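PDB 4AT2: 3-ketosteroid-delta4-5alpha-dehydrogenase from Rhodococcus jostii, which probably uses its FAD to introduce the double bond between C4 and C5 of 5alpha-3-ketosteroids in bacterial steroid breakdown. Local coordinates for residues Thr227-Asp232 with Gly238-Gln243; Arg291-Ala296 with Ala301-Met306; Gly143-Glu148 with Gly201-Lys206; Glu59-Gly64 with Leu215-Glu220; Thr110-Ala115 with Thr126-Gly131. All coordinates share one frame; numbering follows the deposited sequence. Where two conformers were deposited one is given.

How the contacts relate
From the N terminus, residues 59-64 at the end of helix 51-62 open the longest loop, which contact 4 closes at 215-220, a segment that includes strand 218-220, outermost in the parallel, Rossmann-type sheet. Two contacts nest inside it: contact 5 joins helices 105-115 and 122-130, and contact 3 sets the loop after helix 132-141 on the start of helix 202-214. Contact 1, a beta hairpin, follows; contact 2, helix 291-297 packed on the chain leading from it into strand 303-304, comes last; none cross. Contact 1 bridges to both its neighbours: Gln243 NE2 lies 2.9 Å from Glu220 OE1 of contact 4, a probable hydrogen bond, and Leu228 packs on Met295 of contact 2.

Contact 1 of 5, residues Thr227-Asp232 with Gly238-Gln243; sequences TLVTDD and GIVAKQ
Val229 and Val240 meet at about a right angle on one face of a beta hairpin, CG2 of Val229 lying 3.7 Å from CG2 of Val240. In each valine CG1 stands anti to the backbone N (chi1 -179° in Val229, 174° in Val240), which turns CG2 of both toward the gap between the strands. Thr227 shares this face and runs alongside Val240, the two pointing the same way; in one of the two modelled conformers its OG1 rests against CB and CG2 of Val240, a detail that holds for that copy alone. The opposite face carries the pair Leu228 and Ile239, set at a slant to each other, and the touch is a single one, CD2 of Leu228 at 3.9 Å from CG2 of Ile239. The rest of the isoleucine leads away from Leu228, and its side chain comes within about 8 Å of the FAD. Between the two faces the strands run antiparallel, their short axes at 143° and 4.3 Å apart at the closest. Val240 N gives a nearly straight bond of 2.8 Å to Thr227 O, while the return bond from Thr227 N to Val240 O is longer, at 3.3 Å. Nearer the turn, Val229 N bonds to Gly238 O at 2.9 Å. Leu299 touches Leu228, and Trp38 of a loop packs on Val229. The hairpin lies within a mixed sheet: Leu228 and Thr230 bond to Arg30 of strand 30-31, Ile239 bonds to Val250 of strand 246-252, and Met295 of helix 291-297 packs on Leu228.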
# COMPACT_ATOMS: atom_id res chain seq x y z
N THR A 227 2.21 17.99 -21.07
CA THR A 227 1.16 18.67 -20.30
C THR A 227 -0.17 18.66 -21.06
O THR A 227 -0.16 18.63 -22.29
CB THR A 227 1.51 20.15 -19.99
OG1 THR A 227 1.06 20.99 -21.06
CG2 THR A 227 3.00 20.38 -19.80
N LEU A 228 -1.28 18.76 -20.34
CA LEU A 228 -2.59 18.86 -20.97
C LEU A 228 -2.93 20.32 -21.21
O LEU A 228 -2.50 21.19 -20.45
CB LEU A 228 -3.65 18.22 -20.07
CG LEU A 228 -3.41 16.72 -19.81
CD1 LEU A 228 -4.24 16.20 -18.66
CD2 LEU A 228 -3.70 15.90 -21.06
N VAL A 229 -3.70 20.57 -22.26
CA VAL A 229 -4.22 21.90 -22.54
C VAL A 229 -5.71 21.91 -22.18
O VAL A 229 -6.44 21.00 -22.56
CB VAL A 229 -4.08 22.27 -24.03
CG1 VAL A 229 -4.62 23.67 -24.29
CG2 VAL A 229 -2.62 22.17 -24.46
N THR A 230 -6.13 22.92 -21.42
CA THR A 230 -7.53 23.02 -21.01
C THR A 230 -8.14 24.35 -21.46
O THR A 230 -7.43 25.35 -21.56
CB THR A 230 -7.72 22.88 -19.48
OG1 THR A 230 -6.94 23.87 -18.80
CG2 THR A 230 -7.30 21.49 -19.01
N ASP A 231 -9.44 24.37 -21.75
CA ASP A 231 -10.11 25.65 -21.99
C ASP A 231 -10.64 26.23 -20.67
O ASP A 231 -10.38 25.67 -19.61
CB ASP A 231 -11.20 25.55 -23.08
CG ASP A 231 -12.39 24.68 -22.66
OD1 ASP A 231 -12.61 24.45 -21.46
OD2 ASP A 231 -13.11 24.23 -23.56
N ASP A 232 -11.36 27.35 -20.74
CA ASP A 232 -11.78 28.04 -19.51
C ASP A 232 -12.88 27.32 -18.72
O ASP A 232 -13.22 27.72 -17.60
CB ASP A 232 -12.11 29.52 -19.75
CG ASP A 232 -13.23 29.73 -20.76
OD1 ASP A 232 -13.99 28.79 -21.08
OD2 ASP A 232 -13.36 30.89 -21.23
N GLY A 238 -6.53 19.42 -25.76
CA GLY A 238 -5.29 19.11 -26.49
C GLY A 238 -4.15 18.80 -25.54
O GLY A 238 -4.36 18.69 -24.33
N ILE A 239 -2.95 18.66 -26.09
CA ILE A 239 -1.75 18.40 -25.29
C ILE A 239 -0.58 19.23 -25.80
O ILE A 239 -0.59 19.69 -26.94
CB ILE A 239 -1.36 16.89 -25.29
CG1 ILE A 239 -0.92 16.39 -26.68
CG2 ILE A 239 -2.48 16.03 -24.75
CD1 ILE A 239 0.52 16.69 -27.05
N VAL A 240 0.42 19.39 -24.95
CA VAL A 240 1.71 19.98 -25.34
C VAL A 240 2.74 18.87 -25.26
O VAL A 240 2.75 18.08 -24.30
CB VAL A 240 2.11 21.15 -24.41
CG1 VAL A 240 3.52 21.64 -24.74
CG2 VAL A 240 1.11 22.29 -24.52
N ALA A 241 3.61 18.78 -26.27
CA ALA A 241 4.67 17.76 -26.29
C ALA A 241 6.00 18.35 -26.74
O ALA A 241 6.04 19.45 -27.28
CB ALA A 241 4.28 16.61 -27.22
N LYS A 242 7.08 17.62 -26.50
CA LYS A 242 8.34 17.90 -27.19
C LYS A 242 8.51 16.87 -28.32
O LYS A 242 8.41 15.66 -28.08
CB LYS A 242 9.54 17.86 -26.23
CG LYS A 242 10.87 18.26 -26.87
CD LYS A 242 12.04 18.15 -25.90
CE LYS A 242 13.34 18.59 -26.56
NZ LYS A 242 14.52 18.47 -25.66
N GLN A 243 8.72 17.35 -29.55
CA GLN A 243 8.97 16.45 -30.68
C GLN A 243 10.10 17.00 -31.51
O GLN A 243 10.11 18.20 -31.83
CB GLN A 243 7.72 16.31 -31.57
CG GLN A 243 7.86 15.22 -32.63
CD GLN A 243 6.87 15.36 -33.78
OE1 GLN A 243 6.49 16.46 -34.17
NE2 GLN A 243 6.47 14.22 -34.34

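Contact 2 of 5, residues Arg291-Ala296 with Ala301-Met306; sequences RSILMA and ADLAHM
Ala296 O accepts a bond of 3.2 Å from the amide five positions on, Ala301 N, and this ties the end of helix 291-297 to the chain that leaves it for strand 303-304, an outer strand of a small antiparallel sheet. The amide approaches from above the carbonyl plane, about 40° out of it, rather than along a lone pair. CB of Ala301 lies 3.2 Å from the same Ala296 O, and this methyl group also meets CB of Ala296 at 3.7 Å. One turn earlier on the helix, Ile293 reaches the strand with its gamma methyl. CG2 is anti to the backbone N, with CG1 at chi1 -67°, and this carries CG2 of Ile293 across to CD2 of Leu303, 3.7 Å away; the two side chains stand at about a right angle. Leu303 starts off to the side, but its end bends back toward the helix. Leu452 of strand 444-452 lies against Ala296, Ala301 and Leu303 alike and completes the apolar cluster, while Asp302 and Ala304 hold the backbone to that part of the chain through Arg453 and Gly451. The second subunit adds its own packing, with Ala272 of that chain on Ala304 and Val463 of that chain on Leu294, so the unit lies at the dimer interface. At the start of the strand, OD1 of Asp302 accepts a weak bond of 2.9 Å from the amide of the next residue, Leu303 N.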
# COMPACT_ATOMS: atom_id res chain seq x y z
N ARG A 291 4.40 10.23 -16.11
CA ARG A 291 4.05 11.58 -16.56
C ARG A 291 2.54 11.79 -16.77
O ARG A 291 2.01 12.84 -16.35
CB ARG A 291 4.82 11.98 -17.83
CG ARG A 291 4.63 13.44 -18.27
CD ARG A 291 5.51 14.40 -17.47
NE ARG A 291 5.34 15.79 -17.89
CZ ARG A 291 6.14 16.79 -17.52
NH1 ARG A 291 7.18 16.55 -16.72
NH2 ARG A 291 5.90 18.03 -17.93
N SER A 292 1.86 10.82 -17.39
CA SER A 292 0.42 10.97 -17.64
C SER A 292 -0.40 10.95 -16.35
O SER A 292 -1.42 11.62 -16.29
CB SER A 292 -0.11 9.95 -18.63
OG SER A 292 0.07 8.63 -18.17
N ILE A 293 0.05 10.20 -15.35
CA ILE A 293 -0.61 10.22 -14.05
C ILE A 293 -0.49 11.62 -13.47
O ILE A 293 -1.49 12.20 -13.03
CB ILE A 293 -0.03 9.15 -13.08
CG1 ILE A 293 -0.36 7.74 -13.59
CG2 ILE A 293 -0.60 9.38 -11.68
CD1 ILE A 293 0.42 6.60 -12.96
N LEU A 294 0.71 12.18 -13.49
CA LEU A 294 0.95 13.51 -12.93
C LEU A 294 0.20 14.61 -13.68
O LEU A 294 -0.35 15.52 -13.05
CB LEU A 294 2.46 13.81 -12.87
CG LEU A 294 3.34 12.85 -12.04
CD1 LEU A 294 4.81 13.23 -12.18
CD2 LEU A 294 2.92 12.80 -10.56
N MET A 295 0.18 14.51 -15.01
CA MET A 295 -0.50 15.48 -15.86
C MET A 295 -1.98 15.56 -15.51
O MET A 295 -2.57 16.64 -15.50
CB MET A 295 -0.39 15.07 -17.33
CG MET A 295 0.98 15.34 -17.92
SD MET A 295 1.17 14.57 -19.54
CE MET A 295 -0.38 14.95 -20.26
N ALA A 296 -2.56 14.39 -15.24
CA ALA A 296 -3.98 14.31 -14.92
C ALA A 296 -4.24 14.77 -13.48
O ALA A 296 -5.20 15.50 -13.24
CB ALA A 296 -4.50 12.89 -15.17
N ALA A 301 -7.44 15.00 -11.04
CA ALA A 301 -7.75 13.59 -11.22
C ALA A 301 -7.41 12.77 -9.98
O ALA A 301 -6.40 13.02 -9.32
CB ALA A 301 -7.03 13.01 -12.43
N ASP A 302 -8.26 11.79 -9.72
CA ASP A 302 -8.11 10.91 -8.57
C ASP A 302 -7.23 9.70 -8.93
O ASP A 302 -6.99 9.42 -10.11
CB ASP A 302 -9.50 10.45 -8.13
CG ASP A 302 -9.56 10.04 -6.67
OD1 ASP A 302 -8.54 10.15 -5.95
OD2 ASP A 302 -10.66 9.59 -6.25
N LEU A 303 -6.75 9.02 -7.89
CA LEU A 303 -5.86 7.84 -8.01
C LEU A 303 -6.45 6.70 -7.23
O LEU A 303 -7.25 6.92 -6.32
CB LEU A 303 -4.49 8.14 -7.37
CG LEU A 303 -3.66 9.34 -7.83
CD1 LEU A 303 -2.35 9.40 -7.06
CD2 LEU A 303 -3.42 9.26 -9.34
N ALA A 304 -6.03 5.48 -7.54
CA ALA A 304 -6.38 4.33 -6.71
C ALA A 304 -5.25 3.31 -6.69
O ALA A 304 -4.52 3.15 -7.68
CB ALA A 304 -7.67 3.69 -7.19
N HIS A 305 -5.12 2.65 -5.54
CA HIS A 305 -4.23 1.48 -5.37
C HIS A 305 -2.82 1.74 -5.81
O HIS A 305 -2.19 0.89 -6.44
CB HIS A 305 -4.83 0.24 -6.04
CG HIS A 305 -6.25 -0.02 -5.61
ND1 HIS A 305 -6.57 -0.37 -4.34
CD2 HIS A 305 -7.45 0.09 -6.31
CE1 HIS A 305 -7.91 -0.51 -4.24
NE2 HIS A 305 -8.45 -0.22 -5.44
N MET A 306 -2.30 2.90 -5.43
CA MET A 306 -0.96 3.31 -5.85
C MET A 306 0.15 2.42 -5.30
O MET A 306 1.27 2.44 -5.82
CB MET A 306 -0.71 4.79 -5.55
CG MET A 306 -1.58 5.71 -6.40
SD MET A 306 -1.17 5.65 -8.15
CE MET A 306 0.38 6.54 -8.20

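Contact 3 of 5, residues Gly143-Glu148 with Gly201-Lys206; sequences GVPFKE and GYMLMK
A Schellman motif ends helix 132-141 at Gly143, and the two residues that follow, Val144 and Pro145, pack on the first turn of helix 202-214 through Met203 and Leu204. Gly143 has a positive phi, at which a beta carbon would jam against the carbonyl oxygen of the residue before. Met203 makes its touch by folding back. Its chain is bent at chi2 and chi3 (-50° and -61°), and its methyl CE comes to rest on the pyrrolidine ring, 3.7 Å from CD and 3.8 Å from CG of Pro145, with the two side chains at about a right angle. Val144 spreads its two methyls over two residues of the helix. Its CG2 meets CD1 of Leu204 at 4.0 Å, the side chains slanting past each other, and CG1 turns to the backbone. Leu204 carries CG anti to its backbone N, chi1 170°, which swings its end back toward the valine. Behind this layer, Leu204 leans on Leu139 of helix 132-141 and Ile51 of helix 51-62, and its side chain lies about 8 Å from the FAD, while Pro188 touches Val144. Within the helix start, Gly201 O takes bonds from both Leu204 N and Met205 N. Met203 O is different: the apolar groups cover it, CG1 of Val144 at 3.8 Å and CD of Pro145 at 3.9 Å, and the model holds no hydrogen-bond partner for this buried oxygen.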
# COMPACT_ATOMS: atom_id res chain seq x y z
N GLY A 143 -7.54 -10.04 -36.04
CA GLY A 143 -6.46 -10.87 -36.60
C GLY A 143 -5.47 -11.44 -35.60
O GLY A 143 -4.43 -11.97 -35.99
N VAL A 144 -5.78 -11.34 -34.31
CA VAL A 144 -4.93 -11.95 -33.29
C VAL A 144 -5.17 -13.45 -33.31
O VAL A 144 -6.31 -13.89 -33.10
CB VAL A 144 -5.23 -11.41 -31.87
CG1 VAL A 144 -4.31 -12.05 -30.83
CG2 VAL A 144 -5.08 -9.89 -31.82
N PRO A 145 -4.11 -14.26 -33.57
CA PRO A 145 -4.31 -15.70 -33.68
C PRO A 145 -4.12 -16.42 -32.34
O PRO A 145 -3.27 -16.03 -31.54
CB PRO A 145 -3.19 -16.11 -34.65
CG PRO A 145 -2.07 -15.16 -34.35
CD PRO A 145 -2.71 -13.88 -33.84
N PHE A 146 -4.91 -17.45 -32.09
CA PHE A 146 -4.75 -18.28 -30.89
C PHE A 146 -4.79 -19.75 -31.29
O PHE A 146 -5.68 -20.18 -32.04
CB PHE A 146 -5.84 -18.02 -29.84
CG PHE A 146 -5.86 -16.62 -29.30
CD1 PHE A 146 -6.62 -15.63 -29.93
CD2 PHE A 146 -5.17 -16.28 -28.14
CE1 PHE A 146 -6.67 -14.34 -29.43
CE2 PHE A 146 -5.22 -14.99 -27.63
CZ PHE A 146 -5.97 -14.01 -28.27
N LYS A 147 -3.83 -20.52 -30.78
CA LYS A 147 -3.85 -21.96 -31.00
C LYS A 147 -4.80 -22.58 -29.99
O LYS A 147 -4.71 -22.30 -28.80
CB LYS A 147 -2.46 -22.55 -30.82
CG LYS A 147 -2.38 -23.99 -31.27
CD LYS A 147 -0.96 -24.48 -31.17
CE LYS A 147 -0.87 -25.97 -31.47
NZ LYS A 147 0.56 -26.36 -31.59
N GLU A 148 -5.71 -23.44 -30.47
CA GLU A 148 -6.71 -24.03 -29.59
C GLU A 148 -6.12 -25.26 -28.88
O GLU A 148 -6.49 -26.40 -29.15
CB GLU A 148 -8.03 -24.30 -30.36
CG GLU A 148 -8.64 -23.00 -30.87
CD GLU A 148 -10.09 -23.10 -31.35
OE1 GLU A 148 -10.43 -24.09 -32.03
OE2 GLU A 148 -10.87 -22.15 -31.07
N GLY A 201 3.59 -10.93 -26.73
CA GLY A 201 2.86 -9.67 -26.78
C GLY A 201 2.95 -8.98 -28.14
O GLY A 201 2.05 -8.23 -28.52
N TYR A 202 4.03 -9.25 -28.87
CA TYR A 202 4.18 -8.73 -30.23
C TYR A 202 3.06 -9.20 -31.16
O TYR A 202 2.62 -8.44 -32.03
CB TYR A 202 5.56 -9.09 -30.80
CG TYR A 202 5.75 -8.64 -32.22
CD1 TYR A 202 6.12 -7.33 -32.51
CD2 TYR A 202 5.55 -9.52 -33.29
CE1 TYR A 202 6.30 -6.91 -33.82
CE2 TYR A 202 5.72 -9.11 -34.60
CZ TYR A 202 6.09 -7.80 -34.86
OH TYR A 202 6.26 -7.39 -36.16
N MET A 203 2.62 -10.45 -31.00
CA MET A 203 1.55 -10.97 -31.85
C MET A 203 0.15 -10.58 -31.38
O MET A 203 -0.84 -10.92 -32.03
CB MET A 203 1.68 -12.49 -32.08
CG MET A 203 2.58 -12.86 -33.25
SD MET A 203 2.23 -12.00 -34.80
CE MET A 203 0.55 -12.55 -35.11
N LEU A 204 0.08 -9.87 -30.26
CA LEU A 204 -1.12 -9.12 -29.93
C LEU A 204 -1.05 -7.76 -30.64
O LEU A 204 -2.00 -7.36 -31.32
CB LEU A 204 -1.28 -8.94 -28.42
CG LEU A 204 -2.37 -7.99 -27.92
CD1 LEU A 204 -3.77 -8.39 -28.40
CD2 LEU A 204 -2.32 -7.90 -26.40
N MET A 205 0.09 -7.08 -30.50
CA MET A 205 0.26 -5.73 -31.05
C MET A 205 0.17 -5.64 -32.57
O MET A 205 -0.50 -4.76 -33.10
CB MET A 205 1.60 -5.13 -30.61
CG MET A 205 1.61 -4.50 -29.24
SD MET A 205 0.34 -3.25 -28.96
CE MET A 205 0.87 -1.91 -29.99
N LYS A 206 0.89 -6.52 -33.26
CA LYS A 206 1.03 -6.43 -34.72
C LYS A 206 -0.31 -6.44 -35.47
O LYS A 206 -0.57 -5.53 -36.26
CB LYS A 206 2.00 -7.50 -35.25
CG LYS A 206 2.25 -7.44 -36.75
CD LYS A 206 3.24 -8.52 -37.14
CE LYS A 206 3.73 -8.34 -38.57
NZ LYS A 206 3.01 -9.24 -39.50

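Contact 4 of 5, residues Glu59-Gly64 with Leu215-Glu220; sequences EAARAG and LGVRAE
Ala61 CB touches Leu215 CB and Val217 CG2, each at 3.8 Å, where helix 51-62 of the Rossmann-type FAD-binding fold lies against the link between helix 202-214 and strand 218-220. That strand is an outermost one of the five-stranded parallel sheet, so the contact sits at the rim of the fold. Three conformations shape it. In Leu215, CG lies beside the backbone N and anti to the carbonyl carbon, chi1 -79°, which carries the two methyls past Ala61 to Arg62. Both methyls of Leu215, CD1 and CD2, come up to Arg62 CG from one side, each at 3.8 Å. The arginine is extended from CG to NE, so its stem lies over the leucine at a slant while the guanidinium passes on beyond, toward Trp138 and a long, weak ion pair with Asp141. Val217 has chi1 171°, which places CG2 beside the backbone N and against Ala61, and the same side chain also packs on Val69 of strand 67-70. Each segment leaves its helix through a Schellman motif, with Gly64 just after helix 51-62 and Gly216 just after helix 202-214, both with positive phi; Gly64 N bonds back to Ala61 O at 3.0 Å. Outside the touching side chains, Arg218 forms a salt bridge with Asp66 and its backbone bonds to Val67 and Val69, continuing the sheet. Beyond the stem, Leu215 CD1 also lies 4.1 Å from Arg62 NE.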
# COMPACT_ATOMS: atom_id res chain seq x y z
N GLU A 59 -11.09 1.62 -32.01
CA GLU A 59 -12.49 1.95 -31.74
C GLU A 59 -12.82 3.37 -32.19
O GLU A 59 -13.87 3.60 -32.77
CB GLU A 59 -12.85 1.73 -30.27
CG GLU A 59 -12.88 0.27 -29.85
CD GLU A 59 -14.10 -0.50 -30.33
OE1 GLU A 59 -14.83 -0.03 -31.23
OE2 GLU A 59 -14.36 -1.61 -29.82
N ALA A 60 -11.91 4.31 -31.93
CA ALA A 60 -12.19 5.70 -32.28
C ALA A 60 -12.30 5.85 -33.80
O ALA A 60 -13.19 6.56 -34.29
CB ALA A 60 -11.12 6.63 -31.71
N ALA A 61 -11.42 5.17 -34.54
CA ALA A 61 -11.44 5.23 -36.00
C ALA A 61 -12.69 4.55 -36.57
O ALA A 61 -13.29 5.05 -37.52
CB ALA A 61 -10.17 4.61 -36.57
N ARG A 62 -13.07 3.41 -36.01
CA ARG A 62 -14.30 2.73 -36.43
C ARG A 62 -15.54 3.59 -36.18
O ARG A 62 -16.52 3.50 -36.93
CB ARG A 62 -14.45 1.37 -35.74
CG ARG A 62 -13.56 0.31 -36.34
CD ARG A 62 -13.67 -1.01 -35.61
NE ARG A 62 -12.84 -2.04 -36.23
CZ ARG A 62 -12.59 -3.23 -35.69
NH1 ARG A 62 -13.11 -3.57 -34.51
NH2 ARG A 62 -11.82 -4.10 -36.33
N ALA A 63 -15.48 4.42 -35.14
CA ALA A 63 -16.57 5.33 -34.81
C ALA A 63 -16.63 6.53 -35.75
O ALA A 63 -17.54 7.35 -35.65
CB ALA A 63 -16.44 5.79 -33.36
N GLY A 64 -15.65 6.65 -36.64
CA GLY A 64 -15.60 7.74 -37.62
C GLY A 64 -14.73 8.93 -37.26
O GLY A 64 -14.68 9.91 -38.01
N LEU A 215 -7.57 1.41 -40.98
CA LEU A 215 -8.65 2.33 -40.63
C LEU A 215 -8.26 3.79 -40.84
O LEU A 215 -9.12 4.68 -40.73
CB LEU A 215 -9.08 2.11 -39.17
CG LEU A 215 -9.98 0.91 -38.94
CD1 LEU A 215 -9.92 0.48 -37.48
CD2 LEU A 215 -11.41 1.26 -39.34
N GLY A 216 -6.99 4.05 -41.12
CA GLY A 216 -6.50 5.41 -41.32
C GLY A 216 -6.01 6.11 -40.06
O GLY A 216 -5.86 7.34 -40.06
N VAL A 217 -5.75 5.35 -38.99
CA VAL A 217 -5.16 5.94 -37.79
C VAL A 217 -3.79 6.54 -38.15
O VAL A 217 -3.00 5.90 -38.84
CB VAL A 217 -5.01 4.91 -36.65
CG1 VAL A 217 -4.18 5.48 -35.50
CG2 VAL A 217 -6.38 4.49 -36.16
N ARG A 218 -3.55 7.77 -37.71
CA ARG A 218 -2.30 8.49 -37.95
C ARG A 218 -1.39 8.34 -36.74
O ARG A 218 -1.88 8.22 -35.61
CB ARG A 218 -2.60 9.97 -38.18
CG ARG A 218 -3.64 10.24 -39.27
CD ARG A 218 -4.38 11.55 -39.02
NE ARG A 218 -3.43 12.64 -38.81
CZ ARG A 218 -3.71 13.80 -38.22
NH1 ARG A 218 -4.92 14.07 -37.75
NH2 ARG A 218 -2.73 14.68 -38.10
N ALA A 219 -0.07 8.33 -36.96
CA ALA A 219 0.90 8.26 -35.86
C ALA A 219 2.04 9.26 -36.04
O ALA A 219 2.55 9.45 -37.15
CB ALA A 219 1.45 6.84 -35.71
N GLU A 220 2.42 9.91 -34.94
CA GLU A 220 3.60 10.77 -34.90
C GLU A 220 4.54 10.26 -33.82
O GLU A 220 4.11 9.95 -32.71
CB GLU A 220 3.21 12.23 -34.62
CG GLU A 220 2.63 12.99 -35.81
CD GLU A 220 3.64 13.23 -36.92
OE1 GLU A 220 4.85 13.37 -36.65
OE2 GLU A 220 3.22 13.27 -38.10

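Contact 5 of 5, residues Thr110-Ala115 with Thr126-Gly131; sequences TFMMAA and TDYCEG
Met112 meets Cys129 sulfur to sulfur, SD at 3.6 Å from SG, and Tyr128 with its methyl, CE at 3.8 Å from CD2. Within these two segments, on helices 105-115 and 122-130, Met112 makes the contact for its side, the CA atoms of Met112 and Cys129 being 9.0 Å apart. The methionine is straight at chi2 and bends only at chi3, 79°, and that last turn swings CE away from the cysteine and onto the tyrosine, where CE of Met112 also lies 4.0 Å from CE2 of Tyr128. This is a Met-aromatic contact of oblique kind: SD of Met112 is 5.3 Å from the centroid of the Tyr128 ring and 72° off its normal, and the two side chains stand at about a right angle. Cys129 brings SG round to the sulfur with chi1 -70°, whereas Tyr128 has CG anti to its backbone N, and its ring atoms CD2 and CE2 lie nearest the methyl. With an alanine in place of Met112, SG of Cys129 and the CD2 side of Tyr128 would probably lose their packing partner and a gap would open between the helices. In the next shell, Ile125 packs on Met112. The tyrosine, about 8 Å from the flavin, is held at its far end, where its OH bonds to Tyr88 O, and its ring also meets Phe497. Farther out, Asp127 links helix 122-130 to helix 490-507 through a salt bridge to Arg501 and a bond to Tyr498, while helix 105-115 packs on helix 122-130 through Met112 and Met108.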
# COMPACT_ATOMS: atom_id res chain seq x y z
N THR A 110 -15.87 -14.07 -9.38
CA THR A 110 -15.64 -14.59 -8.04
C THR A 110 -14.15 -14.80 -7.81
O THR A 110 -13.60 -14.40 -6.78
CB THR A 110 -16.44 -15.88 -7.80
OG1 THR A 110 -17.84 -15.57 -7.92
CG2 THR A 110 -16.17 -16.45 -6.39
N PHE A 111 -13.49 -15.40 -8.80
CA PHE A 111 -12.05 -15.58 -8.70
C PHE A 111 -11.32 -14.24 -8.61
O PHE A 111 -10.45 -14.05 -7.75
CB PHE A 111 -11.47 -16.38 -9.88
CG PHE A 111 -9.97 -16.37 -9.89
CD1 PHE A 111 -9.26 -17.20 -9.02
CD2 PHE A 111 -9.28 -15.46 -10.68
CE1 PHE A 111 -7.87 -17.16 -8.98
CE2 PHE A 111 -7.89 -15.42 -10.64
CZ PHE A 111 -7.19 -16.27 -9.80
N MET A 112 -11.65 -13.32 -9.52
CA MET A 112 -10.89 -12.07 -9.61
C MET A 112 -11.04 -11.21 -8.36
O MET A 112 -10.07 -10.63 -7.89
CB MET A 112 -11.28 -11.28 -10.86
CG MET A 112 -10.80 -11.94 -12.15
SD MET A 112 -11.30 -11.04 -13.63
CE MET A 112 -10.08 -9.72 -13.67
N MET A 113 -12.26 -11.14 -7.81
CA MET A 113 -12.50 -10.38 -6.57
C MET A 113 -11.65 -10.93 -5.43
O MET A 113 -11.08 -10.17 -4.63
CB MET A 113 -13.98 -10.40 -6.18
CG MET A 113 -14.89 -9.61 -7.11
SD MET A 113 -14.42 -7.87 -7.30
CE MET A 113 -14.66 -7.27 -5.62
N ALA A 114 -11.54 -12.26 -5.36
CA ALA A 114 -10.77 -12.90 -4.30
C ALA A 114 -9.26 -12.75 -4.47
O ALA A 114 -8.54 -12.53 -3.50
CB ALA A 114 -11.14 -14.38 -4.20
N ALA A 115 -8.78 -12.87 -5.72
CA ALA A 115 -7.35 -12.97 -5.99
C ALA A 115 -6.68 -11.64 -6.23
O ALA A 115 -5.46 -11.53 -6.07
CB ALA A 115 -7.10 -13.90 -7.18
N THR A 126 -16.68 -6.75 -12.61
CA THR A 126 -17.95 -7.30 -13.12
C THR A 126 -18.09 -7.00 -14.62
O THR A 126 -18.35 -7.90 -15.44
CB THR A 126 -19.17 -6.78 -12.33
OG1 THR A 126 -18.99 -7.10 -10.94
CG2 THR A 126 -20.46 -7.46 -12.80
N ASP A 127 -17.85 -5.74 -14.96
CA ASP A 127 -17.91 -5.26 -16.33
C ASP A 127 -16.90 -6.00 -17.24
O ASP A 127 -17.25 -6.45 -18.33
CB ASP A 127 -17.63 -3.75 -16.31
CG ASP A 127 -17.57 -3.16 -17.69
OD1 ASP A 127 -18.62 -3.12 -18.36
OD2 ASP A 127 -16.49 -2.69 -18.07
N TYR A 128 -15.66 -6.13 -16.78
CA TYR A 128 -14.62 -6.84 -17.51
C TYR A 128 -15.02 -8.30 -17.76
O TYR A 128 -14.79 -8.84 -18.85
CB TYR A 128 -13.33 -6.78 -16.68
CG TYR A 128 -12.10 -7.35 -17.35
CD1 TYR A 128 -11.38 -6.61 -18.28
CD2 TYR A 128 -11.63 -8.62 -17.00
CE1 TYR A 128 -10.23 -7.13 -18.87
CE2 TYR A 128 -10.49 -9.15 -17.58
CZ TYR A 128 -9.80 -8.40 -18.51
OH TYR A 128 -8.67 -8.93 -19.08
N CYS A 129 -15.62 -8.93 -16.75
CA CYS A 129 -16.00 -10.34 -16.87
C CYS A 129 -17.19 -10.53 -17.82
O CYS A 129 -17.21 -11.46 -18.64
CB CYS A 129 -16.31 -10.93 -15.50
SG CYS A 129 -14.82 -11.09 -14.50
N GLU A 130 -18.18 -9.66 -17.70
CA GLU A 130 -19.37 -9.77 -18.54
C GLU A 130 -19.05 -9.55 -20.02
O GLU A 130 -19.73 -10.09 -20.90
CB GLU A 130 -20.47 -8.83 -18.07
CG GLU A 130 -21.06 -9.19 -16.71
CD GLU A 130 -21.77 -10.55 -16.66
OE1 GLU A 130 -22.30 -11.02 -17.69
OE2 GLU A 130 -21.80 -11.14 -15.56
N GLY A 131 -18.01 -8.76 -20.30
CA GLY A 131 -17.62 -8.46 -21.68
C GLY A 131 -16.47 -9.30 -22.21
O GLY A 131 -15.98 -9.05 -23.32